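Local coordinates for coat protein (Sulfolobus turreted icosahedral virus, PDB 2BBD) that serves as the major capsid protein of an archaeal virus, probably building its icosahedral shell with a double jelly-roll fold shared with bacterial and eukaryotic viruses, at residues Leu215-Val218 with Gly224-Asn227; Met86-Lys91 with Ser270-Phe275; Gln254-Ala259 with Arg276-Gly281. One frame throughout, in Å; residues are numbered along the deposited sequence.

Contact 1: residues Leu215-Val218 with Gly224-Asn227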
loop_
_atom_site.group_PDB
_atom_site.type_symbol
_atom_site.label_atom_id
_atom_site.label_comp_id
_atom_site.label_asym_id
_atom_site.label_seq_id
_atom_site.Cartn_x
_atom_site.Cartn_y
_atom_site.Cartn_z
ATOM N N LEU A 215 3.376 2.408 6.843
ATOM C CA LEU A 215 3.739 1.010 6.995
ATOM C C LEU A 215 5.234 0.932 6.761
ATOM O O LEU A 215 5.734 1.378 5.731
ATOM C CB LEU A 215 3.029 0.120 5.973
ATOM C CG LEU A 215 3.685 -1.268 5.820
ATOM C CD1 LEU A 215 3.662 -2.017 7.159
ATOM C CD2 LEU A 215 2.964 -2.072 4.735
ATOM N N VAL A 216 5.950 0.380 7.728
ATOM C CA VAL A 216 7.384 0.249 7.600
ATOM C C VAL A 216 7.796 -1.196 7.766
ATOM O O VAL A 216 7.365 -1.864 8.704
ATOM C CB VAL A 216 8.139 1.062 8.677
ATOM C CG1 VAL A 216 9.652 0.893 8.480
ATOM C CG2 VAL A 216 7.725 2.531 8.618
ATOM N N TYR A 217 8.613 -1.683 6.840
ATOM C CA TYR A 217 9.129 -3.035 6.951
ATOM C C TYR A 217 10.583 -3.009 6.534
ATOM O O TYR A 217 10.994 -2.181 5.724
ATOM C CB TYR A 217 8.325 -4.052 6.134
ATOM C CG TYR A 217 8.224 -3.787 4.655
ATOM C CD1 TYR A 217 7.295 -2.880 4.155
ATOM C CD2 TYR A 217 9.014 -4.490 3.750
ATOM C CE1 TYR A 217 7.145 -2.684 2.783
ATOM C CE2 TYR A 217 8.876 -4.301 2.367
ATOM C CZ TYR A 217 7.934 -3.397 1.892
ATOM O OH TYR A 217 7.771 -3.212 0.532
ATOM N N VAL A 218 11.360 -3.909 7.119
ATOM C CA VAL A 218 12.789 -3.965 6.875
ATOM C C VAL A 218 13.259 -5.312 6.328
ATOM O O VAL A 218 12.810 -6.364 6.766
ATOM C CB VAL A 218 13.532 -3.630 8.191
ATOM C CG1 VAL A 218 15.004 -3.560 7.957
ATOM C CG2 VAL A 218 13.017 -2.301 8.735
ATOM N N GLY A 224 15.703 -12.035 4.940
ATOM C CA GLY A 224 14.635 -11.312 4.266
ATOM C C GLY A 224 13.792 -10.478 5.219
ATOM O O GLY A 224 14.323 -9.781 6.094
ATOM N N ILE A 225 12.475 -10.558 5.063
ATOM C CA ILE A 225 11.560 -9.799 5.909
ATOM C C ILE A 225 11.279 -10.506 7.244
ATOM O O ILE A 225 10.658 -9.936 8.136
ATOM C CB ILE A 225 10.222 -9.544 5.163
ATOM C CG1 ILE A 225 9.471 -8.374 5.799
ATOM C CG2 ILE A 225 9.359 -10.805 5.201
ATOM C CD1 ILE A 225 8.302 -7.877 4.952
ATOM N N ASN A 226 11.726 -11.750 7.376
ATOM C CA ASN A 226 11.511 -12.491 8.620
ATOM C C ASN A 226 12.722 -12.314 9.521
ATOM O O ASN A 226 13.534 -13.220 9.669
ATOM C CB ASN A 226 11.286 -13.975 8.332
ATOM C CG ASN A 226 10.055 -14.211 7.494
ATOM O OD1 ASN A 226 8.953 -13.804 7.864
ATOM N ND2 ASN A 226 10.235 -14.855 6.349
ATOM N N ASN A 227 12.828 -11.131 10.113
ATOM C CA ASN A 227 13.940 -10.793 10.988
ATOM C C ASN A 227 13.392 -9.935 12.121
ATOM O O ASN A 227 12.242 -9.512 12.086
ATOM C CB ASN A 227 14.974 -9.988 10.205
ATOM C CG ASN A 227 14.461 -8.597 9.830
ATOM O OD1 ASN A 227 14.363 -7.706 10.681
ATOM N ND2 ASN A 227 14.111 -8.414 8.561
#
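Gly224 brings its carbonyl oxygen to 3.8 Å from Val218 O, so two acceptors lie side by side. Its positive phi (66°) turns the chain here. Ile225 follows and makes the apolar half of the contact. Its chain runs extended, with CG1 anti to the backbone N (chi1 -160°), and this carries CD1 out to the Tyr217 ring. Ile225 CD1 meets Tyr217 CD2 at 3.7 Å, obliquely to the ring. The far end of that ring is held elsewhere, by a hydrogen bond from Tyr217 OH to Glu187. Strand 210-219 lies in the large mixed sheet, and the chain after it leads to strand 230-237 of a separate four-stranded sheet. The turn belongs to the loop that links the two sheets, consistent with a jelly-roll connection. Asn226 is the centre of an inverse gamma turn, marked by a weak bond of 3.2 Å from Asn227 N to Ile225 O. Asn227 then reaches back. Asn227 ND2 bonds Gly224 O at 2.8 Å, in the carbonyl plane, and Val218 O at 3.0 Å, from above that carbonyl's plane (48° out). Both acceptors lie nearly in the Asn227 amide plane. Asp229 N binds Asn227 OD1, which also steadies the amide's rotation.

Contact 2: residues Met86-Lys91 with Ser270-Phe275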
loop_
_atom_site.group_PDB
_atom_site.type_symbol
_atom_site.label_atom_id
_atom_site.label_comp_id
_atom_site.label_asym_id
_atom_site.label_seq_id
_atom_site.Cartn_x
_atom_site.Cartn_y
_atom_site.Cartn_z
HETATM N N MSE A 86 -2.666 -4.962 3.434
HETATM C CA MSE A 86 -3.918 -5.714 3.413
HETATM C C MSE A 86 -3.996 -6.641 4.631
HETATM O O MSE A 86 -5.036 -6.776 5.269
HETATM C CB MSE A 86 -4.024 -6.552 2.132
HETATM C CG MSE A 86 -4.112 -5.744 0.853
HETATM SE SE MSE A 86 -5.616 -4.510 0.877
HETATM C CE MSE A 86 -4.615 -2.856 1.023
ATOM N N TYR A 87 -2.881 -7.289 4.934
ATOM C CA TYR A 87 -2.808 -8.200 6.066
ATOM C C TYR A 87 -3.284 -7.497 7.337
ATOM O O TYR A 87 -4.136 -8.004 8.055
ATOM C CB TYR A 87 -1.361 -8.679 6.241
ATOM C CG TYR A 87 -1.087 -9.418 7.529
ATOM C CD1 TYR A 87 -1.271 -10.800 7.626
ATOM C CD2 TYR A 87 -0.614 -8.735 8.651
ATOM C CE1 TYR A 87 -0.979 -11.483 8.814
ATOM C CE2 TYR A 87 -0.329 -9.402 9.839
ATOM C CZ TYR A 87 -0.506 -10.767 9.916
ATOM O OH TYR A 87 -0.192 -11.402 11.085
ATOM N N TYR A 88 -2.726 -6.324 7.607
ATOM C CA TYR A 88 -3.091 -5.573 8.801
ATOM C C TYR A 88 -4.528 -5.044 8.812
ATOM O O TYR A 88 -5.241 -5.182 9.811
ATOM C CB TYR A 88 -2.116 -4.404 8.996
ATOM C CG TYR A 88 -0.787 -4.816 9.593
ATOM C CD1 TYR A 88 -0.692 -5.177 10.932
ATOM C CD2 TYR A 88 0.373 -4.850 8.819
ATOM C CE1 TYR A 88 0.525 -5.562 11.497
ATOM C CE2 TYR A 88 1.602 -5.235 9.372
ATOM C CZ TYR A 88 1.668 -5.590 10.718
ATOM O OH TYR A 88 2.866 -5.965 11.293
ATOM N N THR A 89 -4.946 -4.450 7.696
ATOM C CA THR A 89 -6.276 -3.872 7.600
ATOM C C THR A 89 -7.410 -4.892 7.506
ATOM O O THR A 89 -8.579 -4.520 7.571
ATOM C CB THR A 89 -6.354 -2.888 6.406
ATOM O OG1 THR A 89 -6.058 -3.576 5.187
ATOM C CG2 THR A 89 -5.347 -1.766 6.593
ATOM N N THR A 90 -7.069 -6.170 7.355
ATOM C CA THR A 90 -8.088 -7.216 7.275
ATOM C C THR A 90 -7.997 -8.135 8.496
ATOM O O THR A 90 -8.637 -9.185 8.540
ATOM C CB THR A 90 -7.920 -8.096 6.010
ATOM O OG1 THR A 90 -6.628 -8.710 6.037
ATOM C CG2 THR A 90 -8.066 -7.260 4.744
ATOM N N LYS A 91 -7.196 -7.730 9.480
ATOM C CA LYS A 91 -6.996 -8.510 10.697
ATOM C C LYS A 91 -6.378 -9.848 10.342
ATOM O O LYS A 91 -6.709 -10.873 10.934
ATOM C CB LYS A 91 -8.324 -8.733 11.419
ATOM C CG LYS A 91 -9.117 -7.457 11.600
ATOM C CD LYS A 91 -10.418 -7.698 12.333
ATOM C CE LYS A 91 -11.284 -6.452 12.270
ATOM N NZ LYS A 91 -12.537 -6.638 13.032
ATOM N N SER A 270 7.990 -5.674 10.563
ATOM C CA SER A 270 6.967 -4.811 9.981
ATOM C C SER A 270 6.114 -4.149 11.057
ATOM O O SER A 270 5.768 -4.780 12.052
ATOM C CB SER A 270 6.047 -5.628 9.069
ATOM O OG SER A 270 5.285 -6.560 9.827
ATOM N N ALA A 271 5.771 -2.883 10.838
ATOM C CA ALA A 271 4.925 -2.148 11.775
ATOM C C ALA A 271 4.228 -0.961 11.108
ATOM O O ALA A 271 4.704 -0.412 10.112
ATOM C CB ALA A 271 5.755 -1.670 12.982
ATOM N N ILE A 272 3.081 -0.579 11.658
ATOM C CA ILE A 272 2.328 0.548 11.137
ATOM C C ILE A 272 2.238 1.684 12.150
ATOM O O ILE A 272 1.987 1.462 13.336
ATOM C CB ILE A 272 0.903 0.141 10.756
ATOM C CG1 ILE A 272 0.937 -0.799 9.537
ATOM C CG2 ILE A 272 0.076 1.387 10.481
ATOM C CD1 ILE A 272 -0.408 -1.395 9.168
ATOM N N ILE A 273 2.453 2.902 11.668
ATOM C CA ILE A 273 2.363 4.090 12.502
ATOM C C ILE A 273 1.108 4.861 12.143
ATOM O O ILE A 273 1.051 5.494 11.087
ATOM C CB ILE A 273 3.549 5.069 12.289
ATOM C CG1 ILE A 273 4.857 4.444 12.760
ATOM C CG2 ILE A 273 3.272 6.378 13.014
ATOM C CD1 ILE A 273 5.455 3.485 11.760
ATOM N N ASP A 274 0.097 4.800 13.002
ATOM C CA ASP A 274 -1.121 5.558 12.760
ATOM C C ASP A 274 -0.884 6.921 13.390
ATOM O O ASP A 274 -0.952 7.076 14.609
ATOM C CB ASP A 274 -2.333 4.875 13.395
ATOM C CG ASP A 274 -2.723 3.596 12.676
ATOM O OD1 ASP A 274 -2.219 2.518 13.040
ATOM O OD2 ASP A 274 -3.527 3.676 11.729
ATOM N N PHE A 275 -0.589 7.900 12.544
ATOM C CA PHE A 275 -0.296 9.252 12.990
ATOM C C PHE A 275 -1.309 9.902 13.931
ATOM O O PHE A 275 -0.911 10.581 14.876
ATOM C CB PHE A 275 -0.039 10.139 11.771
ATOM C CG PHE A 275 1.153 9.703 10.956
ATOM C CD1 PHE A 275 2.441 9.806 11.474
ATOM C CD2 PHE A 275 0.984 9.152 9.683
ATOM C CE1 PHE A 275 3.553 9.365 10.739
ATOM C CE2 PHE A 275 2.078 8.708 8.941
ATOM C CZ PHE A 275 3.371 8.815 9.473
#
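Tyr88 reaches from its helix to strand 270-284 and touches it in two ways. At the ring's edge, Tyr88 OH and Ser270 OG share a hydrogen bond of 2.9 Å, with OG in the plane of the ring. Either hydroxyl could be the donor. Nearer the backbone the contact is apolar. Ile272 CD1 lies 3.5 Å from Tyr88 CB and equally close to CG, while Ile272 CG1 sits over one face of the ring, offset toward the rim. The two side chains lie alongside with their tips pointing opposite ways. The isoleucine chain is extended (chi2 173°), which takes CD1 back to the root of the tyrosine. On the opposite face, Tyr87 CD2 lies over the centre of the Tyr88 ring, 3.9 Å above its plane, so the ring is packed on both sides. The helix, 79-89, follows strand 72-78. Strand 270-284 is an outermost strand of the large mixed sheet within this chain. The contact thus joins a helix early in the chain to a strand late in it, in a fold that is probably a double jelly roll. Further out, Tyr266 N bonds Tyr88 OH and gives the buried hydroxyl a second partner. Tyr87 is itself fixed, by a hydrogen bond to Ala264 O and an edge-to-face meeting with Tyr266. The helix ends just past Tyr88 in a Schellman motif. Lys91, with positive phi, is its C-prime residue, and Lys91 N bonds Tyr88 O at 3.2 Å. Thr90 OG1 bonds Met86 O at 2.6 Å.

Contact 3: residues Gln254-Ala259 with Arg276-Gly281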
loop_
_atom_site.group_PDB
_atom_site.type_symbol
_atom_site.label_atom_id
_atom_site.label_comp_id
_atom_site.label_asym_id
_atom_site.label_seq_id
_atom_site.Cartn_x
_atom_site.Cartn_y
_atom_site.Cartn_z
ATOM N N GLN A 254 4.361 -2.767 17.591
ATOM C CA GLN A 254 3.648 -3.964 17.151
ATOM C C GLN A 254 2.518 -4.308 18.122
ATOM O O GLN A 254 1.499 -4.866 17.716
ATOM C CB GLN A 254 4.600 -5.162 17.020
ATOM C CG GLN A 254 5.761 -4.951 16.038
ATOM C CD GLN A 254 6.396 -6.258 15.575
ATOM O OE1 GLN A 254 6.699 -7.135 16.384
ATOM N NE2 GLN A 254 6.607 -6.385 14.267
ATOM N N ALA A 255 2.695 -3.979 19.400
ATOM C CA ALA A 255 1.660 -4.252 20.398
ATOM C C ALA A 255 0.475 -3.333 20.134
ATOM O O ALA A 255 -0.679 -3.730 20.281
ATOM C CB ALA A 255 2.207 -4.020 21.807
ATOM N N GLU A 256 0.780 -2.099 19.749
ATOM C CA GLU A 256 -0.232 -1.095 19.432
ATOM C C GLU A 256 -1.029 -1.543 18.203
ATOM O O GLU A 256 -2.248 -1.370 18.156
ATOM C CB GLU A 256 0.438 0.254 19.152
ATOM C CG GLU A 256 -0.536 1.398 18.916
ATOM C CD GLU A 256 0.143 2.755 18.893
ATOM O OE1 GLU A 256 0.934 3.018 17.967
ATOM O OE2 GLU A 256 -0.115 3.566 19.810
ATOM N N ASN A 257 -0.326 -2.105 17.217
ATOM C CA ASN A 257 -0.952 -2.609 15.988
ATOM C C ASN A 257 -1.875 -3.775 16.336
ATOM O O ASN A 257 -2.964 -3.906 15.778
ATOM C CB ASN A 257 0.108 -3.114 15.003
ATOM C CG ASN A 257 0.994 -2.009 14.468
ATOM O OD1 ASN A 257 2.039 -2.280 13.876
ATOM N ND2 ASN A 257 0.585 -0.758 14.668
ATOM N N GLN A 258 -1.418 -4.626 17.251
ATOM C CA GLN A 258 -2.185 -5.784 17.696
ATOM C C GLN A 258 -3.542 -5.326 18.209
ATOM O O GLN A 258 -4.577 -5.911 17.891
ATOM C CB GLN A 258 -1.437 -6.499 18.817
ATOM C CG GLN A 258 -2.157 -7.690 19.421
ATOM C CD GLN A 258 -1.887 -8.971 18.670
ATOM O OE1 GLN A 258 -0.728 -9.359 18.480
ATOM N NE2 GLN A 258 -2.950 -9.643 18.239
ATOM N N ALA A 259 -3.530 -4.273 19.015
ATOM C CA ALA A 259 -4.761 -3.741 19.579
ATOM C C ALA A 259 -5.585 -3.102 18.475
ATOM O O ALA A 259 -6.773 -3.382 18.331
ATOM C CB ALA A 259 -4.439 -2.715 20.658
ATOM N N ARG A 276 -2.603 9.690 13.704
ATOM C CA ARG A 276 -3.612 10.295 14.571
ATOM C C ARG A 276 -3.447 9.861 16.023
ATOM O O ARG A 276 -3.978 10.498 16.930
ATOM C CB ARG A 276 -5.025 9.947 14.104
ATOM C CG ARG A 276 -5.357 8.479 14.211
ATOM C CD ARG A 276 -6.847 8.233 14.021
ATOM N NE ARG A 276 -7.154 6.805 13.969
ATOM C CZ ARG A 276 -6.769 5.913 14.882
ATOM N NH1 ARG A 276 -6.054 6.288 15.939
ATOM N NH2 ARG A 276 -7.098 4.636 14.736
ATOM N N LYS A 277 -2.718 8.774 16.240
ATOM C CA LYS A 277 -2.483 8.277 17.590
ATOM C C LYS A 277 -1.380 9.075 18.281
ATOM O O LYS A 277 -1.128 8.895 19.471
ATOM C CB LYS A 277 -2.080 6.797 17.561
ATOM C CG LYS A 277 -3.190 5.827 17.200
ATOM C CD LYS A 277 -2.659 4.406 17.239
ATOM C CE LYS A 277 -3.694 3.382 16.801
ATOM N NZ LYS A 277 -4.852 3.283 17.732
ATOM N N TYR A 278 -0.720 9.949 17.530
ATOM C CA TYR A 278 0.362 10.754 18.083
ATOM C C TYR A 278 0.184 12.238 17.789
ATOM O O TYR A 278 0.928 13.077 18.288
ATOM C CB TYR A 278 1.709 10.274 17.541
ATOM C CG TYR A 278 2.011 8.835 17.868
ATOM C CD1 TYR A 278 1.503 7.795 17.088
ATOM C CD2 TYR A 278 2.794 8.507 18.975
ATOM C CE1 TYR A 278 1.771 6.463 17.407
ATOM C CE2 TYR A 278 3.062 7.183 19.301
ATOM C CZ TYR A 278 2.549 6.168 18.517
ATOM O OH TYR A 278 2.801 4.865 18.858
ATOM N N PHE A 279 -0.801 12.553 16.960
ATOM C CA PHE A 279 -1.115 13.933 16.615
ATOM C C PHE A 279 -2.620 14.039 16.782
ATOM O O PHE A 279 -3.296 13.021 16.907
ATOM C CB PHE A 279 -0.755 14.244 15.159
ATOM C CG PHE A 279 0.719 14.334 14.895
ATOM C CD1 PHE A 279 1.470 13.190 14.650
ATOM C CD2 PHE A 279 1.357 15.574 14.874
ATOM C CE1 PHE A 279 2.832 13.276 14.386
ATOM C CE2 PHE A 279 2.723 15.677 14.613
ATOM C CZ PHE A 279 3.462 14.525 14.367
ATOM N N ASN A 280 -3.155 15.253 16.803
ATOM C CA ASN A 280 -4.597 15.394 16.928
ATOM C C ASN A 280 -5.127 15.318 15.503
ATOM O O ASN A 280 -5.195 16.324 14.796
ATOM C CB ASN A 280 -4.960 16.725 17.584
ATOM C CG ASN A 280 -6.449 16.855 17.833
ATOM O OD1 ASN A 280 -7.207 17.250 16.944
ATOM N ND2 ASN A 280 -6.883 16.503 19.043
ATOM N N GLY A 281 -5.486 14.107 15.086
ATOM C CA GLY A 281 -5.962 13.896 13.730
ATOM C C GLY A 281 -4.778 13.438 12.898
ATOM O O GLY A 281 -3.730 13.111 13.454
HETATM O O HOH W 1 -3.996 0.439 19.383
#
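Glu256 carries the whole helix side of this contact, meeting Tyr278 by a hydrogen bond and Lys277 by packing. The direct hydrogen bond runs from Tyr278 OH to Glu256 OE1, at 2.8 Å. The hydroxyl meets OE1 on its syn side, 26° out of the carboxylate plane. OE1 in turn lies at the edge of the tyrosine ring, near the ring plane. The carboxylate and the ring are turned 72° against each other. Glu256 has CG anti to the backbone N (chi1 -176°) and stays extended beyond it, which carries the carboxylate across to Tyr278.

Packing is made by the aliphatic part of Lys277. Lys277 CD lies 3.6 Å from Glu256 CD, and the lysine and glutamate chains lie alongside, running opposite ways. Helix 250-261 connects strand 243-249 of the four-stranded sheet to strand 270-284 of the large mixed sheet, in a chain that probably has a double jelly-roll fold. Tyr278 also rests on Ile246 and Val248 of strand 243-249, the strand that precedes the helix.

A water adds an indirect link. It donates to Glu256 O at 2.8 Å and accepts a weak bond from Lys277 NZ at 3.4 Å.

Charge works at longer range. The Lys277 chain bends at chi4, and Lys277 NZ is 5.2 Å from Glu256 OE2, a distance at which only a modest attraction would be expected. Glu260, on the same helix, forms a salt bridge with Arg276 and a long, weak ion pair with Lys277 NZ.

Contacts 1 and 2 are buried, whereas contact 3 lies at the surface. Contacts 2 and 3 both use strand 270-284, with helix 79-89 in one and helix 250-261 in the other. They are tied directly: Gln254 NE2 probably bonds Ser270 O and Asn257 ND2 probably bonds Ile272 O, each at 2.9 Å. Contact 1 uses the neighbouring strand 210-219, joined to contact 2 by Val216 N to Ala271 O at 2.8 Å. The chemistry follows the setting. Contact 1 joins an amide-to-carbonyl bond to isoleucine-tyrosine packing, contact 2 buries an aromatic ring and two hydroxyls, and contact 3 relies on a carboxylate, a tyrosine hydroxyl, a lysine and water.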